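Local coordinates for probable porin (Pseudomonas aeruginosa, PDB 4FSP), which forms a beta barrel of the OprD family in the outer membrane and probably acts as a porin for the passage of small solutes, at residues A[356-361]-A[384-389]; A[34-39]-A[396-401]; A[362-367]-A[380-385]. All coordinates share one frame; numbering follows the deposited sequence.

Contact 1: residues A[356-361]-A[384-389]; sequences SREWER and ATYRSA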
loop_
_atom_site.group_PDB
_atom_site.type_symbol
_atom_site.label_atom_id
_atom_site.label_comp_id
_atom_site.label_asym_id
_atom_site.label_seq_id
_atom_site.Cartn_x
_atom_site.Cartn_y
_atom_site.Cartn_z
ATOM N N SER A 356 -16.930 -8.264 -20.132
ATOM C CA SER A 356 -15.689 -8.864 -19.681
ATOM C C SER A 356 -14.488 -7.940 -19.873
ATOM O O SER A 356 -13.374 -8.257 -19.449
ATOM C CB SER A 356 -15.470 -10.182 -20.428
ATOM O OG SER A 356 -15.587 -9.983 -21.821
ATOM N N ARG A 357 -14.709 -6.803 -20.519
ATOM C CA ARG A 357 -13.601 -5.912 -20.839
ATOM C C ARG A 357 -13.713 -4.568 -20.132
ATOM O O ARG A 357 -14.817 -4.092 -19.835
ATOM C CB ARG A 357 -13.493 -5.733 -22.352
ATOM C CG ARG A 357 -13.318 -7.055 -23.093
ATOM C CD ARG A 357 -13.480 -6.895 -24.593
ATOM N NE ARG A 357 -13.381 -8.187 -25.269
ATOM C CZ ARG A 357 -12.229 -8.791 -25.551
ATOM N NH1 ARG A 357 -11.078 -8.223 -25.218
ATOM N NH2 ARG A 357 -12.228 -9.965 -26.166
ATOM N N GLU A 358 -12.555 -3.972 -19.851
ATOM C CA GLU A 358 -12.483 -2.705 -19.127
ATOM C C GLU A 358 -11.087 -2.109 -19.287
ATOM O O GLU A 358 -10.119 -2.835 -19.545
ATOM C CB GLU A 358 -12.822 -2.895 -17.640
ATOM C CG GLU A 358 -11.864 -3.832 -16.900
ATOM C CD GLU A 358 -12.200 -3.990 -15.426
ATOM O OE1 GLU A 358 -13.214 -3.418 -14.962
ATOM O OE2 GLU A 358 -11.447 -4.687 -14.712
ATOM N N TRP A 359 -10.982 -0.789 -19.151
ATOM C CA TRP A 359 -9.679 -0.140 -19.215
ATOM C C TRP A 359 -9.619 1.112 -18.338
ATOM O O TRP A 359 -10.645 1.619 -17.884
ATOM C CB TRP A 359 -9.277 0.160 -20.674
ATOM C CG TRP A 359 -10.183 1.129 -21.400
ATOM C CD1 TRP A 359 -11.266 0.822 -22.177
ATOM C CD2 TRP A 359 -10.063 2.564 -21.430
ATOM N NE1 TRP A 359 -11.829 1.972 -22.679
ATOM C CE2 TRP A 359 -11.114 3.044 -22.244
ATOM C CE3 TRP A 359 -9.170 3.470 -20.863
ATOM C CZ2 TRP A 359 -11.287 4.409 -22.490
ATOM C CZ3 TRP A 359 -9.357 4.825 -21.105
ATOM C CH2 TRP A 359 -10.405 5.278 -21.910
ATOM N N GLU A 360 -8.403 1.597 -18.096
ATOM C CA GLU A 360 -8.190 2.780 -17.274
ATOM C C GLU A 360 -6.925 3.517 -17.717
ATOM O O GLU A 360 -5.896 2.890 -17.996
ATOM C CB GLU A 360 -8.083 2.395 -15.779
ATOM C CG GLU A 360 -7.893 3.607 -14.837
ATOM C CD GLU A 360 -8.036 3.277 -13.339
ATOM O OE1 GLU A 360 -8.716 2.283 -12.980
ATOM O OE2 GLU A 360 -7.485 4.041 -12.508
ATOM N N ARG A 361 -7.003 4.844 -17.787
ATOM C CA ARG A 361 -5.817 5.670 -18.011
ATOM C C ARG A 361 -5.648 6.620 -16.837
ATOM O O ARG A 361 -6.564 7.382 -16.505
ATOM C CB ARG A 361 -5.905 6.466 -19.339
ATOM C CG ARG A 361 -5.112 7.796 -19.326
ATOM C CD ARG A 361 -4.835 8.342 -20.712
ATOM N NE ARG A 361 -3.754 7.609 -21.367
ATOM C CZ ARG A 361 -2.590 8.138 -21.736
ATOM N NH1 ARG A 361 -2.340 9.426 -21.533
ATOM N NH2 ARG A 361 -1.678 7.370 -22.319
ATOM N N ALA A 384 -7.960 10.345 -13.551
ATOM C CA ALA A 384 -8.222 9.009 -14.073
ATOM C C ALA A 384 -9.480 8.918 -14.907
ATOM O O ALA A 384 -10.482 9.582 -14.630
ATOM C CB ALA A 384 -8.277 7.994 -12.951
ATOM N N THR A 385 -9.409 8.063 -15.921
ATOM C CA THR A 385 -10.549 7.713 -16.740
ATOM C C THR A 385 -10.712 6.204 -16.693
ATOM O O THR A 385 -9.775 5.464 -17.028
ATOM C CB THR A 385 -10.316 8.112 -18.208
ATOM O OG1 THR A 385 -10.170 9.536 -18.298
ATOM C CG2 THR A 385 -11.489 7.668 -19.047
ATOM N N TYR A 386 -11.894 5.752 -16.282
ATOM C CA TYR A 386 -12.180 4.321 -16.165
ATOM C C TYR A 386 -13.443 3.939 -16.920
ATOM O O TYR A 386 -14.516 4.495 -16.685
ATOM C CB TYR A 386 -12.325 3.913 -14.697
ATOM C CG TYR A 386 -12.847 2.503 -14.486
ATOM C CD1 TYR A 386 -12.057 1.403 -14.760
ATOM C CD2 TYR A 386 -14.129 2.280 -13.999
ATOM C CE1 TYR A 386 -12.523 0.121 -14.563
ATOM C CE2 TYR A 386 -14.606 0.989 -13.791
ATOM C CZ TYR A 386 -13.792 -0.084 -14.074
ATOM O OH TYR A 386 -14.235 -1.377 -13.884
ATOM N N ARG A 387 -13.299 2.971 -17.813
ATOM C CA ARG A 387 -14.402 2.476 -18.609
ATOM C C ARG A 387 -14.504 0.970 -18.405
ATOM O O ARG A 387 -13.496 0.260 -18.466
ATOM C CB ARG A 387 -14.158 2.779 -20.092
ATOM C CG ARG A 387 -13.993 4.252 -20.405
ATOM C CD ARG A 387 -15.269 5.023 -20.112
ATOM N NE ARG A 387 -15.109 6.454 -20.347
ATOM C CZ ARG A 387 -14.922 7.357 -19.388
ATOM N NH1 ARG A 387 -14.871 6.980 -18.113
ATOM N NH2 ARG A 387 -14.783 8.640 -19.706
ATOM N N SER A 388 -15.718 0.483 -18.169
ATOM C CA SER A 388 -15.932 -0.950 -18.003
ATOM C C SER A 388 -17.214 -1.440 -18.673
ATOM O O SER A 388 -18.203 -0.702 -18.756
ATOM C CB SER A 388 -15.940 -1.321 -16.511
ATOM O OG SER A 388 -16.162 -2.714 -16.348
ATOM N N ALA A 389 -17.193 -2.683 -19.153
ATOM C CA ALA A 389 -18.397 -3.297 -19.713
ATOM C C ALA A 389 -19.338 -3.803 -18.622
ATOM O O ALA A 389 -20.530 -3.950 -18.855
ATOM C CB ALA A 389 -18.029 -4.432 -20.646
#
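Tyr386 gives its phenolic proton to Glu358, OH to OE1 being 2.5 Å, on one face of a hairpin in the OprD-type beta barrel. OE1 lies at the tyrosine edge in the ring plane, and the hydroxyl meets it on the syn side but tilted well out of the carboxylate plane, with carboxylate and ring turned 66° apart. Ser388 OG adds a weak bond to the same oxygen at 3.3 Å. Glu358 has CG between backbone N and carbonyl carbon (chi1 61°), and its extended remainder brings OE1 over to the other strand. Asn310 contributes a weak bond to its OE2, which also lies close to Glu317; that neighbouring acid could raise the tendency of either group to hold a proton.

Beneath these groups the strands run antiparallel. Trp359 and Arg387 form a hydrogen-bonded pair, N of Trp359 to O of Arg387 at 2.8 Å and N of Arg387 to O of Trp359 at 3.0 Å, and Arg361 with Thr385 repeats the pattern.

The opposite face carries Trp359, Arg387 and Thr385. Arg387 CB sits over the five-membered indole ring, 3.9 Å from its centroid and 25° off the normal, a CH-pi contact. Its guanidinium bends back to Tyr386 O and forms a salt bridge with Asp395. Thr385 CG2 lies over one face of that guanidinium and touches Trp359 CH2 at 3.9 Å.

Contact 2: residues A[34-39]-A[396-401]; sequences MNRDFR and ENRLYL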
loop_
_atom_site.group_PDB
_atom_site.type_symbol
_atom_site.label_atom_id
_atom_site.label_comp_id
_atom_site.label_asym_id
_atom_site.label_seq_id
_atom_site.Cartn_x
_atom_site.Cartn_y
_atom_site.Cartn_z
ATOM N N MET A 34 -11.225 15.853 -3.992
ATOM C CA MET A 34 -11.542 14.705 -4.821
ATOM C C MET A 34 -12.833 14.959 -5.576
ATOM O O MET A 34 -13.835 15.380 -4.991
ATOM C CB MET A 34 -11.663 13.451 -3.956
ATOM C CG MET A 34 -12.094 12.202 -4.696
ATOM S SD MET A 34 -12.178 10.774 -3.590
ATOM C CE MET A 34 -13.575 9.889 -4.277
ATOM N N ASN A 35 -12.786 14.694 -6.880
ATOM C CA ASN A 35 -13.899 14.933 -7.783
ATOM C C ASN A 35 -14.225 13.671 -8.571
ATOM O O ASN A 35 -13.327 12.987 -9.061
ATOM C CB ASN A 35 -13.545 16.058 -8.747
ATOM C CG ASN A 35 -14.745 16.845 -9.164
ATOM O OD1 ASN A 35 -15.856 16.568 -8.714
ATOM N ND2 ASN A 35 -14.540 17.843 -10.015
ATOM N N ARG A 36 -15.510 13.369 -8.709
ATOM C CA ARG A 36 -15.904 12.080 -9.255
ATOM C C ARG A 36 -17.164 12.139 -10.119
ATOM O O ARG A 36 -18.226 12.556 -9.659
ATOM C CB ARG A 36 -16.093 11.092 -8.109
ATOM C CG ARG A 36 -15.606 9.708 -8.428
ATOM C CD ARG A 36 -15.702 8.799 -7.215
ATOM N NE ARG A 36 -14.416 8.178 -6.915
ATOM C CZ ARG A 36 -14.269 6.974 -6.380
ATOM N NH1 ARG A 36 -15.333 6.245 -6.086
ATOM N NH2 ARG A 36 -13.053 6.497 -6.146
ATOM N N ASP A 37 -17.037 11.698 -11.367
ATOM C CA ASP A 37 -18.131 11.764 -12.340
ATOM C C ASP A 37 -18.565 10.337 -12.688
ATOM O O ASP A 37 -17.759 9.545 -13.172
ATOM C CB ASP A 37 -17.647 12.510 -13.594
ATOM C CG ASP A 37 -18.754 12.775 -14.613
ATOM O OD1 ASP A 37 -19.837 12.159 -14.521
ATOM O OD2 ASP A 37 -18.527 13.598 -15.532
ATOM N N PHE A 38 -19.832 10.010 -12.433
ATOM C CA PHE A 38 -20.363 8.671 -12.712
ATOM C C PHE A 38 -21.166 8.613 -14.016
ATOM O O PHE A 38 -22.151 9.332 -14.169
ATOM C CB PHE A 38 -21.240 8.186 -11.549
ATOM C CG PHE A 38 -20.478 7.481 -10.456
ATOM C CD1 PHE A 38 -20.301 6.104 -10.495
ATOM C CD2 PHE A 38 -19.955 8.188 -9.381
ATOM C CE1 PHE A 38 -19.605 5.444 -9.487
ATOM C CE2 PHE A 38 -19.257 7.532 -8.368
ATOM C CZ PHE A 38 -19.082 6.159 -8.426
ATOM N N ARG A 39 -20.736 7.746 -14.938
ATOM C CA ARG A 39 -21.429 7.503 -16.212
ATOM C C ARG A 39 -21.552 8.760 -17.068
ATOM O O ARG A 39 -22.476 8.885 -17.870
ATOM C CB ARG A 39 -22.812 6.882 -15.975
ATOM C CG ARG A 39 -22.792 5.641 -15.079
ATOM C CD ARG A 39 -24.178 5.316 -14.532
ATOM N NE ARG A 39 -24.858 4.286 -15.313
ATOM C CZ ARG A 39 -25.628 4.530 -16.370
ATOM N NH1 ARG A 39 -25.821 5.776 -16.785
ATOM N NH2 ARG A 39 -26.207 3.528 -17.016
ATOM N N GLU A 396 -12.284 10.774 -12.672
ATOM C CA GLU A 396 -11.940 11.194 -11.314
ATOM C C GLU A 396 -10.691 12.063 -11.232
ATOM O O GLU A 396 -9.699 11.809 -11.922
ATOM C CB GLU A 396 -11.763 9.960 -10.421
ATOM C CG GLU A 396 -11.415 10.272 -8.974
ATOM C CD GLU A 396 -11.048 9.024 -8.199
ATOM O OE1 GLU A 396 -11.977 8.347 -7.710
ATOM O OE2 GLU A 396 -9.839 8.706 -8.091
ATOM N N ASN A 397 -10.752 13.084 -10.387
ATOM C CA ASN A 397 -9.580 13.890 -10.061
ATOM C C ASN A 397 -9.311 13.909 -8.572
ATOM O O ASN A 397 -10.233 14.052 -7.773
ATOM C CB ASN A 397 -9.768 15.327 -10.529
ATOM C CG ASN A 397 -9.617 15.463 -12.016
ATOM O OD1 ASN A 397 -8.516 15.674 -12.526
ATOM N ND2 ASN A 397 -10.720 15.329 -12.729
ATOM N N ARG A 398 -8.043 13.767 -8.203
ATOM C CA ARG A 398 -7.623 13.949 -6.822
ATOM C C ARG A 398 -6.494 14.957 -6.790
ATOM O O ARG A 398 -5.583 14.920 -7.630
ATOM C CB ARG A 398 -7.152 12.629 -6.218
ATOM C CG ARG A 398 -8.273 11.651 -5.933
ATOM C CD ARG A 398 -7.700 10.276 -5.685
ATOM N NE ARG A 398 -8.719 9.236 -5.572
ATOM C CZ ARG A 398 -9.168 8.758 -4.418
ATOM N NH1 ARG A 398 -8.701 9.239 -3.270
ATOM N NH2 ARG A 398 -10.088 7.805 -4.414
ATOM N N LEU A 399 -6.569 15.850 -5.814
ATOM C CA LEU A 399 -5.642 16.963 -5.663
ATOM C C LEU A 399 -5.115 16.948 -4.247
ATOM O O LEU A 399 -5.882 16.812 -3.286
ATOM C CB LEU A 399 -6.363 18.295 -5.912
ATOM C CG LEU A 399 -6.531 18.715 -7.368
ATOM C CD1 LEU A 399 -7.490 19.893 -7.481
ATOM C CD2 LEU A 399 -5.174 19.075 -7.941
ATOM N N TYR A 400 -3.803 17.076 -4.109
ATOM C CA TYR A 400 -3.193 17.044 -2.794
ATOM C C TYR A 400 -2.238 18.208 -2.682
ATOM O O TYR A 400 -1.384 18.417 -3.550
ATOM C CB TYR A 400 -2.417 15.744 -2.568
ATOM C CG TYR A 400 -3.160 14.472 -2.901
ATOM C CD1 TYR A 400 -3.206 13.995 -4.205
ATOM C CD2 TYR A 400 -3.785 13.723 -1.907
ATOM C CE1 TYR A 400 -3.875 12.813 -4.522
ATOM C CE2 TYR A 400 -4.455 12.543 -2.215
ATOM C CZ TYR A 400 -4.495 12.091 -3.524
ATOM O OH TYR A 400 -5.159 10.921 -3.835
ATOM N N LEU A 401 -2.408 18.964 -1.606
ATOM C CA LEU A 401 -1.475 19.990 -1.206
ATOM C C LEU A 401 -0.867 19.474 0.085
ATOM O O LEU A 401 -1.588 19.224 1.046
ATOM C CB LEU A 401 -2.233 21.285 -0.940
ATOM C CG LEU A 401 -1.408 22.562 -0.818
ATOM C CD1 LEU A 401 -0.391 22.610 -1.928
ATOM C CD2 LEU A 401 -2.334 23.767 -0.903
HETATM O O HOH W 1 -10.113 6.178 -7.022
#
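Arg36 and Glu396 form a salt bridge across the seam where the first barrel strand, 24-38, meets the last, 394-406, so this pairing closes the OprD-family beta barrel. The evidence is the sheet geometry: the two segments run antiparallel with their axes 4.7 Å apart, although 356 residues of chain separate them. Asn35 and Asn397 make the hydrogen-bonded pair, N of Asn35 to O of Asn397 at 2.8 Å with the reverse bond alongside. Met34 with Arg398 and Arg36 with Glu396 are the non-hydrogen-bonded pairs to either side of it.

The charged groups share one face. Arg36 approaches side-on and puts two nitrogens on a single oxygen: NE is 2.6 Å and NH2 2.7 Å from Glu396 OE1. Guanidinium and carboxylate are nearly coplanar, 10° apart, with OE1 slightly off the guanidinium plane, and NE uses the anti lone pair whereas NH2 comes in almost along the C-O direction. Both N-H bonds are bent, as one acceptor shared between two donors requires.

Glu396 OE2 serves the other side of the network. Arg398 NE reaches it at 2.8 Å with a fairly straight bond of 163°, yet from well above the carboxylate plane, while Gln308 supplies a further donor to this oxygen. The shared glutamate probably offsets the repulsion between the two guanidinium groups, whose NH2 atoms, of Arg36 and of Arg398, stand 3.7 Å apart as like charges. Water 1 accepts a bond from each arginine, weakly from Arg36.

Met34 runs beside Arg398 with CG anti to its backbone N (chi1 176°). This brings the thioether over one guanidinium face, off-centre toward the rim, with SD 3.7 Å from Arg398 CZ.

Contact 3: residues A[362-367]-A[380-385]; sequences DSDLRY and VWRNAT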
loop_
_atom_site.group_PDB
_atom_site.type_symbol
_atom_site.label_atom_id
_atom_site.label_comp_id
_atom_site.label_asym_id
_atom_site.label_seq_id
_atom_site.Cartn_x
_atom_site.Cartn_y
_atom_site.Cartn_z
ATOM N N ASP A 362 -4.489 6.558 -16.192
ATOM C CA ASP A 362 -4.188 7.476 -15.102
ATOM C C ASP A 362 -3.087 8.397 -15.571
ATOM O O ASP A 362 -2.196 7.982 -16.323
ATOM C CB ASP A 362 -3.684 6.740 -13.852
ATOM C CG ASP A 362 -4.714 5.797 -13.266
ATOM O OD1 ASP A 362 -5.921 5.991 -13.540
ATOM O OD2 ASP A 362 -4.307 4.858 -12.532
ATOM N N SER A 363 -3.162 9.644 -15.123
ATOM C CA SER A 363 -2.106 10.616 -15.322
ATOM C C SER A 363 -1.845 11.279 -13.981
ATOM O O SER A 363 -2.763 11.496 -13.185
ATOM C CB SER A 363 -2.517 11.660 -16.357
ATOM O OG SER A 363 -2.571 11.082 -17.654
ATOM N N ASP A 364 -0.590 11.607 -13.728
ATOM C CA ASP A 364 -0.182 12.076 -12.420
ATOM C C ASP A 364 0.818 13.198 -12.675
ATOM O O ASP A 364 1.764 13.034 -13.451
ATOM C CB ASP A 364 0.407 10.873 -11.666
ATOM C CG ASP A 364 1.117 11.238 -10.387
ATOM O OD1 ASP A 364 2.068 12.052 -10.417
ATOM O OD2 ASP A 364 0.750 10.658 -9.341
ATOM N N LEU A 365 0.580 14.357 -12.068
ATOM C CA LEU A 365 1.518 15.462 -12.166
ATOM C C LEU A 365 1.833 15.977 -10.771
ATOM O O LEU A 365 0.931 16.185 -9.936
ATOM C CB LEU A 365 0.972 16.585 -13.065
ATOM C CG LEU A 365 1.916 17.761 -13.343
ATOM C CD1 LEU A 365 3.188 17.257 -14.013
ATOM C CD2 LEU A 365 1.243 18.841 -14.208
ATOM N N ARG A 366 3.121 16.168 -10.509
ATOM C CA ARG A 366 3.556 16.557 -9.177
ATOM C C ARG A 366 4.567 17.675 -9.260
ATOM O O ARG A 366 5.422 17.679 -10.151
ATOM C CB ARG A 366 4.207 15.368 -8.475
ATOM C CG ARG A 366 3.262 14.224 -8.215
ATOM C CD ARG A 366 3.997 12.980 -7.750
ATOM N NE ARG A 366 3.069 11.868 -7.567
ATOM C CZ ARG A 366 2.677 11.413 -6.383
ATOM N NH1 ARG A 366 3.152 11.960 -5.270
ATOM N NH2 ARG A 366 1.826 10.400 -6.309
ATOM N N TYR A 367 4.474 18.613 -8.324
ATOM C CA TYR A 367 5.519 19.605 -8.158
ATOM C C TYR A 367 5.747 19.927 -6.692
ATOM O O TYR A 367 4.793 20.063 -5.920
ATOM C CB TYR A 367 5.237 20.893 -8.939
ATOM C CG TYR A 367 6.438 21.809 -8.944
ATOM C CD1 TYR A 367 7.544 21.518 -9.727
ATOM C CD2 TYR A 367 6.480 22.940 -8.147
ATOM C CE1 TYR A 367 8.651 22.329 -9.728
ATOM C CE2 TYR A 367 7.588 23.770 -8.146
ATOM C CZ TYR A 367 8.672 23.458 -8.937
ATOM O OH TYR A 367 9.782 24.276 -8.946
ATOM N N VAL A 380 0.068 17.760 -5.886
ATOM C CA VAL A 380 -0.087 16.522 -6.624
ATOM C C VAL A 380 -1.460 16.521 -7.270
ATOM O O VAL A 380 -2.459 16.850 -6.621
ATOM C CB VAL A 380 0.069 15.276 -5.714
ATOM C CG1 VAL A 380 -0.096 14.006 -6.536
ATOM C CG2 VAL A 380 1.435 15.265 -5.032
ATOM N N TRP A 381 -1.495 16.158 -8.551
ATOM C CA TRP A 381 -2.744 16.048 -9.286
ATOM C C TRP A 381 -2.818 14.660 -9.891
ATOM O O TRP A 381 -1.971 14.294 -10.714
ATOM C CB TRP A 381 -2.799 17.093 -10.407
ATOM C CG TRP A 381 -4.040 17.020 -11.249
ATOM C CD1 TRP A 381 -5.243 16.486 -10.888
ATOM C CD2 TRP A 381 -4.202 17.498 -12.598
ATOM N NE1 TRP A 381 -6.140 16.599 -11.926
ATOM C CE2 TRP A 381 -5.528 17.220 -12.984
ATOM C CE3 TRP A 381 -3.351 18.128 -13.515
ATOM C CZ2 TRP A 381 -6.024 17.549 -14.250
ATOM C CZ3 TRP A 381 -3.845 18.457 -14.770
ATOM C CH2 TRP A 381 -5.168 18.166 -15.126
ATOM N N ARG A 382 -3.823 13.886 -9.483
ATOM C CA ARG A 382 -4.037 12.548 -10.043
ATOM C C ARG A 382 -5.379 12.480 -10.761
ATOM O O ARG A 382 -6.448 12.657 -10.155
ATOM C CB ARG A 382 -3.937 11.474 -8.950
ATOM C CG ARG A 382 -2.670 11.595 -8.111
ATOM C CD ARG A 382 -2.655 10.592 -6.962
ATOM N NE ARG A 382 -2.690 9.218 -7.458
ATOM C CZ ARG A 382 -3.421 8.247 -6.920
ATOM N NH1 ARG A 382 -4.177 8.498 -5.847
ATOM N NH2 ARG A 382 -3.391 7.028 -7.450
ATOM N N ASN A 383 -5.315 12.239 -12.065
ATOM C CA ASN A 383 -6.509 12.186 -12.888
ATOM C C ASN A 383 -6.712 10.797 -13.472
ATOM O O ASN A 383 -5.751 10.138 -13.850
ATOM C CB ASN A 383 -6.412 13.219 -14.003
ATOM C CG ASN A 383 -7.461 13.023 -15.064
ATOM O OD1 ASN A 383 -7.252 12.283 -16.028
ATOM N ND2 ASN A 383 -8.597 13.690 -14.903
ATOM N N ALA A 384 -7.960 10.345 -13.551
ATOM C CA ALA A 384 -8.222 9.009 -14.073
ATOM C C ALA A 384 -9.480 8.918 -14.907
ATOM O O ALA A 384 -10.482 9.582 -14.630
ATOM C CB ALA A 384 -8.277 7.994 -12.951
ATOM N N THR A 385 -9.409 8.063 -15.921
ATOM C CA THR A 385 -10.549 7.713 -16.740
ATOM C C THR A 385 -10.712 6.204 -16.693
ATOM O O THR A 385 -9.775 5.464 -17.028
ATOM C CB THR A 385 -10.316 8.112 -18.208
ATOM O OG1 THR A 385 -10.170 9.536 -18.298
ATOM C CG2 THR A 385 -11.489 7.668 -19.047
HETATM O O HOH W 2 -0.727 8.103 -8.675
#
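Arg366 lays its guanidinium over Val380, whose CG1 stands centrally beneath one face at 3.8 Å from CZ of Arg366. The two side chains run alongside each other in the same direction, and the valine's other branch, CG2, meets Arg366 CG and NH1. With the arginine chain extended from CG to NE, the aliphatic part follows the valine while the polar rim is left to Asp364, two residues earlier on the same strand.

That rim holds the carboxylate side-on. Arg366 NE donates to Asp364 OD1 at 3.0 Å and Arg366 NH2 to Asp364 OD2 at 3.2 Å, each oxygen using its syn lone pair, a two-pronged salt bridge that fixes the rotation of both flat groups. Asp364 and Arg382 are directly opposed across the strands but do not pair directly: Arg382 NE is 4.2 Å from Asp364 OD2. Water 2 fills the role of go-between, accepting from Arg382 NE at 2.6 Å and donating to Asp364 OD2 at 3.0 Å. The bend of Arg382 at chi3 (61°) turns its head, and NH1 bonds Tyr400 OH on the next strand.

These residues belong to one antiparallel hairpin of the barrel wall, strands 358-368 and 378-388. Ser363 with Asn383 and Leu365 with Trp381 are its hydrogen-bonded pairs here, with four backbone bonds; N of Trp381 to O of Leu365 measures 2.8 Å. Arginines on successive strands are consistent with the basic ladder of OprD-family channels. Asp362, on the same face, sends OD2 to Arg341 and to Gln308 N. On the other face Trp381 NE1 and Asn383 ND2 both donate to Asn397 OD1.

In the fold
Contacts 1 and 3 are successive portions of one hairpin, with centres about 17 Å apart and Ala384 and Thr385 in common. Contact 2 lies one strand further on, its centre about 10 Å from that of contact 3 and about 16 Å from that of contact 1. Strand 394-406 joins them: Ala384 N to Glu396 O and Arg398 N to Arg382 O are both 2.8 Å, probable hydrogen bonds, and Asn397 OD1 lies 2.6 Å from Trp381 NE1. Along the chain, contacts 1 and 3 are nested inside the loop that contact 2 closes. Bound detergent lies about 5 Å from the side chain of Leu365 and about 6 Å from that of Arg361, consistent with their face being the one turned to the membrane.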